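Local coordinates for protein rusticyanin (Thiobacillus ferrooxidans, PDB 2CAL) that carries electrons from cytochrome c552 to the A-type oxidase in the periplasm, using a single bound copper ion, at residues A[51-54]-A[59-62]; A[93-98]-A[146-151]; A[30-33]-A[38-41]. The protein carries 1 engineered substitution. All coordinates share one frame; numbering follows the deposited sequence.

Contact 1: residues A[51-54]-A[59-62]; sequences PSFE and KNPT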
loop_
_atom_site.group_PDB
_atom_site.type_symbol
_atom_site.label_atom_id
_atom_site.label_comp_id
_atom_site.label_asym_id
_atom_site.label_seq_id
_atom_site.Cartn_x
_atom_site.Cartn_y
_atom_site.Cartn_z
ATOM N N PRO A 51 -4.077 3.140 12.739
ATOM C CA PRO A 51 -4.060 2.525 11.424
ATOM C C PRO A 51 -2.858 2.951 10.617
ATOM O O PRO A 51 -2.477 4.121 10.551
ATOM C CB PRO A 51 -5.370 3.053 10.784
ATOM C CG PRO A 51 -5.418 4.459 11.300
ATOM C CD PRO A 51 -4.823 4.442 12.675
ATOM N N SER A 52 -2.233 2.014 9.916
ATOM C CA SER A 52 -1.017 2.306 9.135
ATOM C C SER A 52 -0.817 1.246 8.084
ATOM O O SER A 52 -1.348 0.126 8.134
ATOM C CB SER A 52 0.223 2.394 10.010
ATOM O OG SER A 52 0.581 1.086 10.535
ATOM N N PHE A 53 -0.008 1.586 7.077
ATOM C CA PHE A 53 0.560 0.659 6.120
ATOM C C PHE A 53 2.029 0.355 6.482
ATOM O O PHE A 53 2.731 1.301 6.885
ATOM C CB PHE A 53 0.574 1.252 4.699
ATOM C CG PHE A 53 -0.787 1.545 4.099
ATOM C CD1 PHE A 53 -1.562 0.513 3.591
ATOM C CD2 PHE A 53 -1.266 2.856 4.033
ATOM C CE1 PHE A 53 -2.782 0.803 2.961
ATOM C CE2 PHE A 53 -2.452 3.154 3.397
ATOM C CZ PHE A 53 -3.203 2.119 2.863
ATOM N N GLU A 54 2.429 -0.884 6.276
ATOM C CA GLU A 54 3.839 -1.235 6.398
ATOM C C GLU A 54 4.350 -1.613 5.002
ATOM O O GLU A 54 3.720 -2.378 4.249
ATOM C CB GLU A 54 4.043 -2.387 7.389
ATOM C CG GLU A 54 4.039 -1.927 8.855
ATOM C CD GLU A 54 2.686 -1.380 9.300
ATOM O OE1 GLU A 54 1.670 -2.107 9.308
ATOM O OE2 GLU A 54 2.747 -0.191 9.678
ATOM N N LYS A 59 6.757 1.841 8.841
ATOM C CA LYS A 59 5.424 2.443 8.964
ATOM C C LYS A 59 5.298 3.646 8.040
ATOM O O LYS A 59 6.013 4.649 8.172
ATOM C CB LYS A 59 5.149 2.868 10.417
ATOM C CG LYS A 59 3.780 3.472 10.678
ATOM C CD LYS A 59 3.594 4.118 12.058
ATOM C CE LYS A 59 3.991 5.583 12.002
ATOM N NZ LYS A 59 2.830 6.499 12.214
ATOM N N ASN A 60 4.322 3.580 7.131
ATOM C CA ASN A 60 3.999 4.660 6.182
ATOM C C ASN A 60 5.216 5.334 5.585
ATOM O O ASN A 60 5.296 6.581 5.533
ATOM C CB ASN A 60 3.095 5.682 6.868
ATOM C CG ASN A 60 1.786 5.159 7.354
ATOM O OD1 ASN A 60 1.187 4.214 6.778
ATOM N ND2 ASN A 60 1.270 5.705 8.445
ATOM N N PRO A 61 6.210 4.598 5.108
ATOM C CA PRO A 61 7.409 5.249 4.611
ATOM C C PRO A 61 7.145 5.965 3.310
ATOM O O PRO A 61 6.223 5.674 2.532
ATOM C CB PRO A 61 8.369 4.067 4.422
ATOM C CG PRO A 61 7.451 2.952 4.022
ATOM C CD PRO A 61 6.241 3.139 4.923
ATOM N N THR A 62 8.013 6.928 3.019
ATOM C CA THR A 62 7.971 7.562 1.709
ATOM C C THR A 62 8.689 6.675 0.694
ATOM O O THR A 62 9.806 6.200 0.918
ATOM C CB THR A 62 8.622 8.942 1.768
ATOM O OG1 THR A 62 7.821 9.744 2.667
ATOM C CG2 THR A 62 8.697 9.615 0.411
#

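Contact 2: residues A[93-98]-A[146-151]; sequences PPYAVM and GMFGKI. With CU1 (copper (I) ion), chain B.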
loop_
_atom_site.group_PDB
_atom_site.type_symbol
_atom_site.label_atom_id
_atom_site.label_comp_id
_atom_site.label_asym_id
_atom_site.label_seq_id
_atom_site.Cartn_x
_atom_site.Cartn_y
_atom_site.Cartn_z
ATOM N N PRO A 93 -2.569 15.096 2.092
ATOM C CA PRO A 93 -3.277 15.307 3.365
ATOM C C PRO A 93 -3.460 16.766 3.702
ATOM O O PRO A 93 -2.817 17.622 3.083
ATOM C CB PRO A 93 -2.313 14.611 4.345
ATOM C CG PRO A 93 -0.942 14.862 3.728
ATOM C CD PRO A 93 -1.171 14.588 2.276
ATOM N N PRO A 94 -4.301 17.115 4.688
ATOM C CA PRO A 94 -5.045 16.164 5.510
ATOM C C PRO A 94 -6.241 15.625 4.756
ATOM O O PRO A 94 -6.809 16.285 3.891
ATOM C CB PRO A 94 -5.497 17.006 6.713
ATOM C CG PRO A 94 -5.674 18.361 6.159
ATOM C CD PRO A 94 -4.598 18.497 5.114
ATOM N N TYR A 95 -6.661 14.410 5.077
ATOM C CA TYR A 95 -7.830 13.751 4.507
ATOM C C TYR A 95 -9.021 13.834 5.438
ATOM O O TYR A 95 -8.891 13.694 6.659
ATOM C CB TYR A 95 -7.465 12.267 4.246
ATOM C CG TYR A 95 -6.288 12.148 3.300
ATOM C CD1 TYR A 95 -5.003 11.803 3.744
ATOM C CD2 TYR A 95 -6.455 12.402 1.953
ATOM C CE1 TYR A 95 -3.947 11.723 2.847
ATOM C CE2 TYR A 95 -5.422 12.332 1.020
ATOM C CZ TYR A 95 -4.176 11.959 1.514
ATOM O OH TYR A 95 -3.098 11.891 0.652
ATOM N N ALA A 96 -10.180 14.033 4.822
ATOM C CA ALA A 96 -11.450 14.005 5.510
ATOM C C ALA A 96 -11.772 12.608 5.994
ATOM O O ALA A 96 -11.180 11.629 5.509
ATOM C CB ALA A 96 -12.553 14.516 4.566
ATOM N N VAL A 97 -12.714 12.474 6.937
ATOM C CA VAL A 97 -13.215 11.157 7.361
ATOM C C VAL A 97 -13.643 10.336 6.164
ATOM O O VAL A 97 -13.382 9.121 6.085
ATOM C CB VAL A 97 -14.361 11.343 8.382
ATOM C CG1 VAL A 97 -15.160 10.071 8.553
ATOM C CG2 VAL A 97 -13.776 11.850 9.698
ATOM N N MET A 98 -14.322 10.938 5.195
ATOM C CA MET A 98 -14.568 10.326 3.885
ATOM C C MET A 98 -13.633 10.971 2.888
ATOM O O MET A 98 -13.971 12.006 2.326
ATOM C CB MET A 98 -16.050 10.300 3.513
ATOM C CG MET A 98 -16.708 9.095 4.205
ATOM S SD MET A 98 -18.439 8.892 3.777
ATOM C CE MET A 98 -18.791 7.351 4.642
ATOM N N GLY A 146 -4.202 8.841 9.969
ATOM C CA GLY A 146 -2.793 8.617 9.653
ATOM C C GLY A 146 -2.530 7.476 8.708
ATOM O O GLY A 146 -1.344 7.178 8.465
ATOM N N MET A 147 -3.549 6.818 8.151
ATOM C CA MET A 147 -3.296 5.673 7.285
ATOM C C MET A 147 -3.080 6.073 5.821
ATOM O O MET A 147 -3.936 5.989 4.927
ATOM C CB MET A 147 -4.416 4.642 7.388
ATOM C CG MET A 147 -4.019 3.307 6.764
ATOM S SD MET A 147 -5.177 1.964 7.154
ATOM C CE MET A 147 -4.326 0.554 6.349
ATOM N N PHE A 148 -1.856 6.592 5.605
ATOM C CA PHE A 148 -1.431 7.072 4.281
ATOM C C PHE A 148 0.080 7.228 4.314
ATOM O O PHE A 148 0.663 7.431 5.386
ATOM C CB PHE A 148 -2.114 8.417 3.877
ATOM C CG PHE A 148 -1.689 9.612 4.701
ATOM C CD1 PHE A 148 -2.423 9.933 5.862
ATOM C CD2 PHE A 148 -0.597 10.402 4.393
ATOM C CE1 PHE A 148 -2.038 10.998 6.631
ATOM C CE2 PHE A 148 -0.230 11.493 5.157
ATOM C CZ PHE A 148 -0.950 11.769 6.290
ATOM N N GLY A 149 0.657 7.245 3.108
ATOM C CA GLY A 149 2.065 7.638 2.954
ATOM C C GLY A 149 2.288 8.284 1.599
ATOM O O GLY A 149 1.330 8.429 0.780
ATOM N N LYS A 150 3.501 8.704 1.331
ATOM C CA LYS A 150 3.905 9.541 0.204
ATOM C C LYS A 150 4.742 8.714 -0.774
ATOM O O LYS A 150 5.530 7.840 -0.335
ATOM C CB LYS A 150 4.680 10.759 0.649
ATOM C CG LYS A 150 5.015 11.750 -0.492
ATOM C CD LYS A 150 5.446 13.075 0.050
ATOM C CE LYS A 150 6.824 13.558 -0.186
ATOM N N ILE A 151 4.586 8.985 -2.064
ATOM C CA ILE A 151 5.374 8.413 -3.144
ATOM C C ILE A 151 5.963 9.537 -3.989
ATOM O O ILE A 151 5.219 10.434 -4.417
ATOM C CB ILE A 151 4.551 7.458 -4.041
ATOM C CG1 ILE A 151 3.783 6.410 -3.227
ATOM C CG2 ILE A 151 5.409 6.837 -5.149
ATOM C CD1 ILE A 151 2.787 5.614 -4.000
HETATM CU CU CU1 B . -7.439 1.306 6.310
#

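Contact 3: residues A[30-33]-A[38-41]; sequences VTYS and HVVA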
loop_
_atom_site.group_PDB
_atom_site.type_symbol
_atom_site.label_atom_id
_atom_site.label_comp_id
_atom_site.label_asym_id
_atom_site.label_seq_id
_atom_site.Cartn_x
_atom_site.Cartn_y
_atom_site.Cartn_z
ATOM N N VAL A 30 11.984 4.468 1.613
ATOM C CA VAL A 30 12.249 3.211 0.916
ATOM C C VAL A 30 12.519 3.517 -0.575
ATOM O O VAL A 30 11.608 4.030 -1.240
ATOM C CB VAL A 30 11.142 2.159 1.039
ATOM C CG1 VAL A 30 11.488 0.859 0.320
ATOM C CG2 VAL A 30 10.807 1.863 2.513
ATOM N N THR A 31 13.714 3.214 -1.053
ATOM C CA THR A 31 14.109 3.597 -2.431
ATOM C C THR A 31 14.153 2.390 -3.346
ATOM O O THR A 31 14.805 1.390 -2.997
ATOM C CB THR A 31 15.483 4.303 -2.380
ATOM O OG1 THR A 31 15.370 5.536 -1.639
ATOM C CG2 THR A 31 15.977 4.733 -3.752
ATOM N N TYR A 32 13.544 2.462 -4.490
ATOM C CA TYR A 32 13.445 1.419 -5.495
ATOM C C TYR A 32 14.277 1.750 -6.746
ATOM O O TYR A 32 14.592 2.915 -6.964
ATOM C CB TYR A 32 11.987 1.172 -5.921
ATOM C CG TYR A 32 11.097 0.805 -4.750
ATOM C CD1 TYR A 32 10.557 1.694 -3.873
ATOM C CD2 TYR A 32 10.804 -0.571 -4.519
ATOM C CE1 TYR A 32 9.751 1.329 -2.807
ATOM C CE2 TYR A 32 9.999 -0.955 -3.434
ATOM C CZ TYR A 32 9.482 -0.009 -2.604
ATOM O OH TYR A 32 8.695 -0.329 -1.522
ATOM N N SER A 33 14.655 0.717 -7.486
ATOM C CA SER A 33 15.529 0.869 -8.651
ATOM C C SER A 33 15.287 -0.277 -9.597
ATOM O O SER A 33 14.871 -1.366 -9.236
ATOM C CB SER A 33 16.984 0.928 -8.225
ATOM O OG SER A 33 17.313 -0.228 -7.464
ATOM N N HIS A 38 9.210 -3.772 -7.246
ATOM C CA HIS A 38 8.188 -4.592 -6.568
ATOM C C HIS A 38 7.950 -4.051 -5.181
ATOM O O HIS A 38 8.809 -4.160 -4.310
ATOM C CB HIS A 38 8.661 -6.050 -6.559
ATOM C CG HIS A 38 9.074 -6.496 -7.942
ATOM N ND1 HIS A 38 8.234 -7.202 -8.805
ATOM C CD2 HIS A 38 10.227 -6.383 -8.626
ATOM C CE1 HIS A 38 8.854 -7.455 -9.962
ATOM N NE2 HIS A 38 10.088 -6.950 -9.861
ATOM N N VAL A 39 6.806 -3.393 -5.002
ATOM C CA VAL A 39 6.369 -2.802 -3.745
ATOM C C VAL A 39 5.433 -3.805 -3.055
ATOM O O VAL A 39 4.420 -4.172 -3.671
ATOM C CB VAL A 39 5.633 -1.493 -3.999
ATOM C CG1 VAL A 39 5.116 -0.916 -2.675
ATOM C CG2 VAL A 39 6.522 -0.479 -4.723
ATOM N N VAL A 40 5.764 -4.184 -1.829
ATOM C CA VAL A 40 4.831 -5.089 -1.104
ATOM C C VAL A 40 4.415 -4.356 0.155
ATOM O O VAL A 40 5.202 -4.104 1.075
ATOM C CB VAL A 40 5.447 -6.470 -0.829
ATOM C CG1 VAL A 40 4.370 -7.352 -0.181
ATOM C CG2 VAL A 40 5.979 -7.105 -2.109
ATOM N N ALA A 41 3.117 -4.010 0.179
ATOM C CA ALA A 41 2.531 -3.266 1.273
ATOM C C ALA A 41 1.497 -4.085 2.031
ATOM O O ALA A 41 0.792 -4.887 1.420
ATOM C CB ALA A 41 1.805 -2.025 0.711
#

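Contact 1: residues A[51-54]-A[59-62]
Phe-53 and Asn-60 meet where an antiparallel beta hairpin, strands 53-55 and 58-59, ends at the outer margin of one sheet of the cupredoxin beta sandwich. Glu-54 and Lys-59 are a non-hydrogen-bonded pair of this hairpin. Beyond them, the backbone N of Asn-60 gives the Phe-53 carbonyl O a nearly straight hydrogen bond of 2.8 Å. Asn-60 then takes a left-handed backbone conformation and turns the chain away toward strand 62-65. In its side chain, CG lies beside the backbone N (chi1 -61°), which swings the amide back so that OD1 accepts Phe-53 N at 2.9 Å, the donor tilted 27° from the Asn-60 carbonyl plane. One residue thus grips both backbone polar atoms of Phe-53. With an alanine in place of Asn-60, Phe-53 N would probably lose its acceptor and the exit of the hairpin be held by one bond fewer. The Phe-53 side chain leads off into the interior beside Met-147 and Cys-137, about 6 Å from the copper. On the side of Glu-54, the aliphatic part of Lys-59 runs past Ser-52, its CG 3.8 Å from Ser-52 CB. Asn-60 OD1 lies at the edge of the Phe-53 ring, near its plane and 3.9 Å from CD2.

Contact 2: residues A[93-98]-A[146-151]
Pro-93 and Phe-148 come together across backbones that do not pair, their CA atoms 8.5 Å apart, as the loop 93-98 passes over the start of strand 148-153. Side chains fill the gap. The Phe-148 ring stands up from its strand with CG between the backbone N and the carbonyl carbon (chi1 68°), and Tyr-95 turns an edge to it. This is an edge-to-face stack, with ring centroids 5.2 Å apart and planes at 68°. Tyr-95 CE1 lies over the Phe-148 face, offset toward its rim, 3.6 Å from Phe-148 CG. Farther out on the ring, Pro-93 CB approaches Phe-148 CZ to 3.7 Å, while Pro-93 CA lies over a face of Tyr-95. Tyr-95 OH is held by the carbonyl O of Lys-91. Next to Phe-148, Met-147 is the centre of an inverse gamma turn, and its CB is directed away from the 93-98 loop; its SD binds the copper at 2.5 Å, with His-84 and Cys-137 completing the site. Phe-148 thus directly follows a copper ligand in sequence. Tyr-95 also rests on Tyr-134 and Val-136 of strand 131-136, which with strand 62-65 flanks strand 148-153 in the sheet.

Contact 3: residues A[30-33]-A[38-41]
Tyr-32 and Val-39 are brought together by their first torsions. In Tyr-32, CG sits beside the backbone N and opposite the carbonyl carbon (chi1 -57°), which throws the ring across toward strand 36-43. In Val-39, CG1 is opposite the backbone N (chi1 177°), and CG2, the branch that meets the ring, lies beside the backbone N. CG2 of Val-39 is 4.0 Å from the centroid of the Tyr-32 ring and 26° off its normal, a CH-pi contact over one face. The methyl is displaced from the centre toward the hydroxyl-bearing side, 3.7 Å from both CZ and CE2 of the tyrosine. The other methyl, CG1 of Val-39, approaches the phenol oxygen instead, at 3.8 Å from Tyr-32 OH, so both methyls lie on one side of the ring plane, CG2 over the face and CG1 out by the hydroxyl. The edge is occupied as well: the carbonyl O of His-38 lies near the ring plane, 3.5 Å from Tyr-32 CE2.

Tyr-32 OH is hydrogen-bonded to OD2 of Asp-21, the same carboxylate oxygen that takes the backbone N of Val-40; this ties the tip of the tyrosine to strand 36-43 and is likely to limit how far the ring can swing. Around the pair, Leu-63 touches both Tyr-32 and Val-39, Ile-65 and Val-55 lie against the tyrosine, and the Tyr-32 backbone is hydrogen-bonded to Glu-64 of strand 62-65. Val-39 belongs to the other sheet. A large side chain laid from just beyond strand 29-31 of one sheet onto a branched one of the other is the kind of packing that fills the interior of a beta sandwich, here the cupredoxin fold of a blue copper protein.

In the fold
Along the chain, contact 3 closes before contact 1 opens, and contact 1 before contact 2. Contact 1 lies between the others, its centre about 11 Å from that of contact 2 and 13 Å from that of contact 3, whereas the centres of contacts 2 and 3 are about 20 Å apart and the two do not touch. Strands 36-43 and 53-55, neighbours in one sheet, join contacts 3 and 1; a probable hydrogen bond from Val-30 N to Thr-62 O links them again in the second sheet. That sheet also holds strand 148-153 of contact 2. In this electron carrier, contact 3 is away from the copper site, contact 2 holds the ligand Met-147, and contact 1 touches it through Phe-53.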